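PDB 5NLA: putative transcriptional regulator TRANSCRIPTION REGULATOR protein, which activates transcription as an AraC-like regulator that binds c-di-GMP by a PilZ-like mechanism and controls extracellular polysaccharide production. Local coordinates for residues 58-61 against 62-66; 224-227 against 228-232; 249-252 against 253-256. All blocks are in the same frame, centred on the assembly; numbering follows the deposited sequence.

All three interactions are local, each joining successive turns of one helix through backbone hydrogen bonds. Interaction 3 is buried, whereas interactions 1 and 2 lie partly at the surface. Interaction 1 is in helix 59-67, beside the β-sheet part of the chain, and pairs an aromatic edge with an arginine. Interaction 2, in helix 220-234, lies on the other side of the chain's centre from interaction 1, with the centres of the two contacts about 33 Å apart. It has two neighbouring arginines and a salt bridge on one flank and aliphatic contacts on another. Interaction 3 opens the next helix, 251-261, where sulfur meets a histidine ring and an arginine binds the backbone before the helix.

Interaction 1 (58-61 against 62-66); sequences EQFR and SWRAH
Phe60 and Arg64 make the main side-chain contact, one turn apart on helix 59-67. The edge of the Phe60 ring comes up to one face of the Arg64 guanidinium. CE2 of Phe60 lies 3.6 Å from NH1 of Arg64 and also meets its CZ. The approach is near the outer part of the group, and the two planes are 64° apart. This is not a parallel stack. Arg64 leaves the backbone with CG anti to N and then bends at chi3 (62°), which carries NH1 to the ring.

Three backbone bonds hold the turn beneath this pair. Trp63 N donates to Gln59 O at 2.8 Å in a nearly straight bond. Arg64 N reaches Phe60 O, also at 2.8 Å. Ala65 N to Arg61 O is longer, at 3.2 Å.

The packed side carries Phe60 and Trp63, both buried. Phe60 meets the ring of Phe85 edge-to-face, and Trp63 meets the same ring with planes at about 45°. Gln59 is fixed at both ends of its amide: OE1 accepts from Phe85 N, and NE2 donates to Pro56 O.

The solvent side is looser. Ala65 is exposed and touches the preceding turn mainly through backbone atoms. Arg61 is exposed too. CG of Arg61 stays 4.4 Å from NH2 of Arg64, and its guanidinium turns instead to a salt bridge with Glu81.

The result is an amphipathic helix, with aromatic residues facing the protein and Arg61 toward solvent. It links strand 49-52 of the larger antiparallel sheet to strand 72-74 of the smaller one. This placement is consistent with the two-sheet, cupin-like regulatory domain of AraC-type activators.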
loop_
_atom_site.group_PDB
_atom_site.type_symbol
_atom_site.label_atom_id
_atom_site.label_comp_id
_atom_site.label_asym_id
_atom_site.label_seq_id
_atom_site.Cartn_x
_atom_site.Cartn_y
_atom_site.Cartn_z
ATOM N N GLU A 58 -6.116 20.678 17.488
ATOM C CA GLU A 58 -6.367 20.731 16.024
ATOM C C GLU A 58 -5.650 19.572 15.324
ATOM O O GLU A 58 -4.576 19.697 14.749
ATOM C CB GLU A 58 -6.078 22.102 15.426
ATOM C CG GLU A 58 -7.333 22.980 15.342
ATOM C CD GLU A 58 -8.080 23.165 16.675
ATOM O OE1 GLU A 58 -8.874 22.276 17.060
ATOM O OE2 GLU A 58 -7.914 24.222 17.334
ATOM N N GLN A 59 -6.354 18.444 15.369
ATOM C CA GLN A 59 -5.826 17.102 15.217
ATOM C C GLN A 59 -5.902 16.615 13.766
ATOM O O GLN A 59 -5.105 15.762 13.335
ATOM C CB GLN A 59 -6.662 16.182 16.126
ATOM C CG GLN A 59 -6.688 16.650 17.584
ATOM C CD GLN A 59 -7.724 15.981 18.475
ATOM O OE1 GLN A 59 -8.715 15.438 18.022
ATOM N NE2 GLN A 59 -7.494 16.051 19.759
ATOM N N PHE A 60 -6.889 17.129 13.028
ATOM C CA PHE A 60 -7.063 16.787 11.632
ATOM C C PHE A 60 -5.872 17.248 10.833
ATOM O O PHE A 60 -5.307 16.484 10.059
ATOM C CB PHE A 60 -8.312 17.429 11.052
ATOM C CG PHE A 60 -8.428 17.226 9.585
ATOM C CD1 PHE A 60 -8.664 15.963 9.082
ATOM C CD2 PHE A 60 -8.214 18.272 8.698
ATOM C CE1 PHE A 60 -8.745 15.751 7.726
ATOM C CE2 PHE A 60 -8.290 18.062 7.337
ATOM C CZ PHE A 60 -8.557 16.800 6.860
ATOM N N ARG A 61 -5.502 18.511 11.020
ATOM C CA ARG A 61 -4.316 19.066 10.373
ATOM C C ARG A 61 -3.076 18.177 10.612
ATOM O O ARG A 61 -2.349 17.888 9.667
ATOM C CB ARG A 61 -4.082 20.529 10.790
ATOM C CG ARG A 61 -5.147 21.492 10.254
ATOM C CD ARG A 61 -4.671 22.939 10.170
ATOM N NE ARG A 61 -4.284 23.482 11.474
ATOM C CZ ARG A 61 -5.080 24.143 12.327
ATOM N NH1 ARG A 61 -6.369 24.383 12.065
ATOM N NH2 ARG A 61 -4.577 24.578 13.483
ATOM N N SER A 62 -2.858 17.710 11.845
ATOM C CA SER A 62 -1.765 16.765 12.124
ATOM C C SER A 62 -1.954 15.458 11.367
ATOM O O SER A 62 -1.064 14.997 10.658
ATOM C CB SER A 62 -1.647 16.471 13.616
ATOM O OG SER A 62 -0.764 15.385 13.830
ATOM N N TRP A 63 -3.122 14.862 11.517
ATOM C CA TRP A 63 -3.445 13.644 10.789
ATOM C C TRP A 63 -3.173 13.745 9.281
ATOM O O TRP A 63 -2.648 12.807 8.668
ATOM C CB TRP A 63 -4.904 13.273 11.030
ATOM C CG TRP A 63 -5.320 12.075 10.294
ATOM C CD1 TRP A 63 -6.034 12.037 9.142
ATOM C CD2 TRP A 63 -5.019 10.736 10.628
ATOM N NE1 TRP A 63 -6.214 10.743 8.744
ATOM C CE2 TRP A 63 -5.595 9.925 9.645
ATOM C CE3 TRP A 63 -4.325 10.137 11.679
ATOM C CZ2 TRP A 63 -5.498 8.549 9.666
ATOM C CZ3 TRP A 63 -4.236 8.750 11.714
ATOM C CH2 TRP A 63 -4.816 7.975 10.712
ATOM N N ARG A 64 -3.542 14.872 8.686
ATOM C CA ARG A 64 -3.345 15.070 7.254
ATOM C C ARG A 64 -1.863 15.124 6.869
ATOM O O ARG A 64 -1.463 14.640 5.793
ATOM C CB ARG A 64 -4.035 16.345 6.802
ATOM C CG ARG A 64 -4.042 16.499 5.299
ATOM C CD ARG A 64 -5.063 17.510 4.865
ATOM N NE ARG A 64 -4.745 18.814 5.410
ATOM C CZ ARG A 64 -5.526 19.877 5.285
ATOM N NH1 ARG A 64 -6.676 19.790 4.609
ATOM N NH2 ARG A 64 -5.152 21.033 5.834
ATOM N N ALA A 65 -1.067 15.725 7.749
ATOM C CA ALA A 65 0.369 15.790 7.569
ATOM C C ALA A 65 0.961 14.392 7.561
ATOM O O ALA A 65 1.728 14.067 6.661
ATOM C CB ALA A 65 1.019 16.644 8.649
ATOM N N HIS A 66 0.581 13.570 8.540
ATOM C CA HIS A 66 1.113 12.205 8.664
ATOM C C HIS A 66 0.739 11.313 7.477
ATOM O O HIS A 66 1.491 10.420 7.113
ATOM C CB HIS A 66 0.652 11.534 9.971
ATOM C CG HIS A 66 1.180 12.182 11.216
ATOM N ND1 HIS A 66 2.415 12.795 11.278
ATOM C CD2 HIS A 66 0.644 12.296 12.457
ATOM C CE1 HIS A 66 2.611 13.270 12.495
ATOM N NE2 HIS A 66 1.553 12.976 13.231
#

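Interaction 2 (224-227 against 228-232); sequences VRTI and RDMVV
Regular i to i+4 bonds join the two turns, with Arg228, Asp229, Met230 and Val231 donating N-H to the carbonyls of Val224, Arg225, Thr226 and Ile227. The shortest is Met230 N to Thr226 O, 2.7 Å.

Arg225 and Arg228 extend together in one direction. CG of Arg225 sits over one face of the Arg228 guanidinium, 3.4 Å from NH2 of Arg228. The two guanidinium planes are 62° apart. Arg228 has CG anti to the backbone N (chi1 -178°) and bends at chi3 (68°), which sets its guanidinium beside Asp229. OD1 of Asp229 lies in the guanidinium plane and forms a salt bridge with NE of Arg228, which donates a hydrogen bond at 3.2 Å.

On another flank, Thr226 and Met230 lie alongside each other, and OG1 of Thr226 is 3.6 Å from CE of Met230. Both also touch Tyr204 on helix 196-211. The inner flank is aliphatic: CG2 of Ile227 faces CG2 of Val231 at 4.2 Å, and these side chains pack on strand 166-173.

The carboxylate of Asp229 would offset mainly the charge of Arg228, less that of Arg225, and its bond to NE probably steadies the rotation of the Arg228 guanidinium.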
loop_
_atom_site.group_PDB
_atom_site.type_symbol
_atom_site.label_atom_id
_atom_site.label_comp_id
_atom_site.label_asym_id
_atom_site.label_seq_id
_atom_site.Cartn_x
_atom_site.Cartn_y
_atom_site.Cartn_z
ATOM N N VAL A 224 4.880 -13.938 6.288
ATOM C CA VAL A 224 4.853 -13.133 5.062
ATOM C C VAL A 224 4.436 -13.985 3.868
ATOM O O VAL A 224 3.647 -13.548 3.031
ATOM C CB VAL A 224 6.219 -12.461 4.760
ATOM C CG1 VAL A 224 6.154 -11.664 3.453
ATOM C CG2 VAL A 224 6.654 -11.565 5.920
ATOM N N ARG A 225 4.955 -15.206 3.811
ATOM C CA ARG A 225 4.660 -16.110 2.705
ATOM C C ARG A 225 3.187 -16.559 2.650
ATOM O O ARG A 225 2.607 -16.576 1.562
ATOM C CB ARG A 225 5.611 -17.323 2.710
ATOM C CG ARG A 225 6.053 -17.717 1.314
ATOM C CD ARG A 225 7.199 -18.722 1.293
ATOM N NE ARG A 225 7.863 -18.684 -0.014
ATOM C CZ ARG A 225 8.423 -19.719 -0.646
ATOM N NH1 ARG A 225 8.447 -20.945 -0.118
ATOM N NH2 ARG A 225 8.979 -19.518 -1.842
ATOM N N THR A 226 2.570 -16.887 3.791
ATOM C CA THR A 226 1.163 -17.356 3.754
ATOM C C THR A 226 0.235 -16.162 3.489
ATOM O O THR A 226 -0.784 -16.318 2.819
ATOM C CB THR A 226 0.665 -18.228 4.971
ATOM O OG1 THR A 226 -0.372 -17.562 5.706
ATOM C CG2 THR A 226 1.771 -18.647 5.920
ATOM N N ILE A 227 0.597 -14.980 3.992
ATOM C CA ILE A 227 -0.127 -13.752 3.649
ATOM C C ILE A 227 -0.027 -13.458 2.148
ATOM O O ILE A 227 -1.019 -13.097 1.529
ATOM C CB ILE A 227 0.327 -12.538 4.504
ATOM C CG1 ILE A 227 -0.105 -12.757 5.961
ATOM C CG2 ILE A 227 -0.265 -11.220 3.982
ATOM C CD1 ILE A 227 0.375 -11.702 6.942
ATOM N N ARG A 228 1.151 -13.631 1.560
ATOM C CA ARG A 228 1.286 -13.504 0.101
ATOM C C ARG A 228 0.336 -14.477 -0.615
ATOM O O ARG A 228 -0.453 -14.065 -1.467
ATOM C CB ARG A 228 2.735 -13.743 -0.345
ATOM C CG ARG A 228 2.974 -13.571 -1.839
ATOM C CD ARG A 228 4.322 -14.118 -2.256
ATOM N NE ARG A 228 4.398 -15.576 -2.156
ATOM C CZ ARG A 228 5.532 -16.285 -2.128
ATOM N NH1 ARG A 228 6.726 -15.690 -2.176
ATOM N NH2 ARG A 228 5.478 -17.612 -2.042
ATOM N N ASP A 229 0.414 -15.754 -0.253
ATOM C CA ASP A 229 -0.389 -16.791 -0.898
ATOM C C ASP A 229 -1.894 -16.541 -0.711
ATOM O O ASP A 229 -2.649 -16.531 -1.689
ATOM C CB ASP A 229 0.023 -18.196 -0.412
ATOM C CG ASP A 229 1.419 -18.611 -0.915
ATOM O OD1 ASP A 229 2.120 -17.783 -1.552
ATOM O OD2 ASP A 229 1.819 -19.771 -0.675
ATOM N N MET A 230 -2.313 -16.312 0.535
ATOM C CA MET A 230 -3.696 -15.939 0.835
ATOM C C MET A 230 -4.172 -14.735 -0.008
ATOM O O MET A 230 -5.275 -14.767 -0.570
ATOM C CB MET A 230 -3.871 -15.620 2.328
ATOM C CG MET A 230 -3.939 -16.822 3.243
ATOM S SD MET A 230 -4.006 -16.366 4.978
ATOM C CE MET A 230 -3.928 -17.985 5.706
ATOM N N VAL A 231 -3.349 -13.691 -0.106
ATOM C CA VAL A 231 -3.739 -12.485 -0.843
ATOM C C VAL A 231 -3.932 -12.798 -2.318
ATOM O O VAL A 231 -4.990 -12.535 -2.891
ATOM C CB VAL A 231 -2.717 -11.338 -0.680
ATOM C CG1 VAL A 231 -2.882 -10.275 -1.763
ATOM C CG2 VAL A 231 -2.856 -10.695 0.698
ATOM N N VAL A 232 -2.904 -13.359 -2.928
ATOM C CA VAL A 232 -2.940 -13.657 -4.350
ATOM C C VAL A 232 -4.081 -14.646 -4.712
ATOM O O VAL A 232 -4.690 -14.535 -5.784
ATOM C CB VAL A 232 -1.534 -14.113 -4.839
ATOM C CG1 VAL A 232 -1.190 -15.522 -4.378
ATOM C CG2 VAL A 232 -1.427 -14.016 -6.344
#

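Interaction 3 (249-252 against 253-256); sequences MGVM and ERAH
Met252 lays its sulfur over one face of the His256 ring, one turn further along helix 251-261. SD of Met252 is 3.8 Å from the ring centroid of His256 and 18° off the ring normal. CG of Met252 lies over the same ring in a CH-pi contact. The methionine starts with CG anti to the backbone N and bends at chi2 (52°), which brings the sulfur above the imidazole. The ring is also held from outside the turn: ND1 of His256 is hydrogen-bonded to Asp122 OD2, and the ring of Tyr297 also meets it.

At the start of the helix, Arg254 folds back along Met249. CG of Arg254 lies 3.7 Å from CG of Met249. NE of Arg254 then donates to Met249 O at 3.0 Å, from well above the carbonyl plane (55° out of it). CG of Met249 lies 3.7 Å from CB of Glu253.

Gly250 is the N-cap residue, and its carbonyl accepts from Arg254 N at 3.1 Å. Arg254 therefore grips two successive carbonyls at the helix start, one with its backbone and one with its side chain. The chemistry is mixed: sulfur and ring contacts fill the buried turn, while the arginine supplies N-H to a carbonyl ahead of the helix and ties the incoming chain to the first turn.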
loop_
_atom_site.group_PDB
_atom_site.type_symbol
_atom_site.label_atom_id
_atom_site.label_comp_id
_atom_site.label_asym_id
_atom_site.label_seq_id
_atom_site.Cartn_x
_atom_site.Cartn_y
_atom_site.Cartn_z
ATOM N N MET A 249 -1.052 4.343 -14.753
ATOM C CA MET A 249 -0.115 3.873 -13.728
ATOM C C MET A 249 0.964 4.927 -13.420
ATOM O O MET A 249 1.486 5.595 -14.330
ATOM C CB MET A 249 0.527 2.546 -14.200
ATOM C CG MET A 249 1.276 1.759 -13.135
ATOM S SD MET A 249 2.000 0.204 -13.694
ATOM C CE MET A 249 0.499 -0.641 -14.144
ATOM N N GLY A 250 1.293 5.065 -12.135
ATOM C CA GLY A 250 2.336 5.998 -11.679
ATOM C C GLY A 250 3.746 5.520 -12.028
ATOM O O GLY A 250 3.974 4.319 -12.229
ATOM N N VAL A 251 4.689 6.460 -12.098
ATOM C CA VAL A 251 6.054 6.141 -12.477
ATOM C C VAL A 251 6.647 4.966 -11.716
ATOM O O VAL A 251 7.152 4.046 -12.349
ATOM C CB VAL A 251 7.047 7.346 -12.450
ATOM C CG1 VAL A 251 6.835 8.239 -13.657
ATOM C CG2 VAL A 251 7.014 8.140 -11.151
ATOM N N MET A 252 6.587 4.977 -10.389
ATOM C CA MET A 252 7.322 3.982 -9.592
ATOM C C MET A 252 6.813 2.573 -9.808
ATOM O O MET A 252 7.603 1.636 -9.862
ATOM C CB MET A 252 7.288 4.302 -8.093
ATOM C CG MET A 252 8.219 3.448 -7.231
ATOM S SD MET A 252 9.955 3.355 -7.743
ATOM C CE MET A 252 10.646 3.873 -6.180
ATOM N N GLU A 253 5.503 2.426 -9.938
ATOM C CA GLU A 253 4.909 1.128 -10.248
ATOM C C GLU A 253 5.375 0.674 -11.644
ATOM O O GLU A 253 5.710 -0.495 -11.837
ATOM C CB GLU A 253 3.371 1.193 -10.138
ATOM C CG GLU A 253 2.690 -0.026 -9.509
ATOM C CD GLU A 253 1.969 -0.893 -10.505
ATOM O OE1 GLU A 253 2.607 -1.237 -11.527
ATOM O OE2 GLU A 253 0.782 -1.230 -10.264
ATOM N N ARG A 254 5.428 1.605 -12.595
ATOM C CA ARG A 254 5.917 1.292 -13.943
ATOM C C ARG A 254 7.398 0.930 -13.969
ATOM O O ARG A 254 7.788 0.026 -14.701
ATOM C CB ARG A 254 5.594 2.417 -14.936
ATOM C CG ARG A 254 4.147 2.363 -15.406
ATOM C CD ARG A 254 3.822 3.402 -16.455
ATOM N NE ARG A 254 3.943 4.747 -15.889
ATOM C CZ ARG A 254 4.672 5.752 -16.389
ATOM N NH1 ARG A 254 5.366 5.627 -17.526
ATOM N NH2 ARG A 254 4.690 6.917 -15.742
ATOM N N ALA A 255 8.198 1.615 -13.150
ATOM C CA ALA A 255 9.628 1.326 -12.995
ATOM C C ALA A 255 9.890 -0.022 -12.321
ATOM O O ALA A 255 10.689 -0.823 -12.814
ATOM C CB ALA A 255 10.302 2.426 -12.198
ATOM N N HIS A 256 9.223 -0.265 -11.191
ATOM C CA HIS A 256 9.362 -1.547 -10.491
ATOM C C HIS A 256 8.940 -2.750 -11.352
ATOM O O HIS A 256 9.540 -3.834 -11.240
ATOM C CB HIS A 256 8.596 -1.554 -9.160
ATOM C CG HIS A 256 9.328 -0.901 -8.027
ATOM N ND1 HIS A 256 8.689 -0.465 -6.890
ATOM C CD2 HIS A 256 10.638 -0.609 -7.852
ATOM C CE1 HIS A 256 9.568 0.057 -6.058
ATOM N NE2 HIS A 256 10.759 -0.018 -6.617
#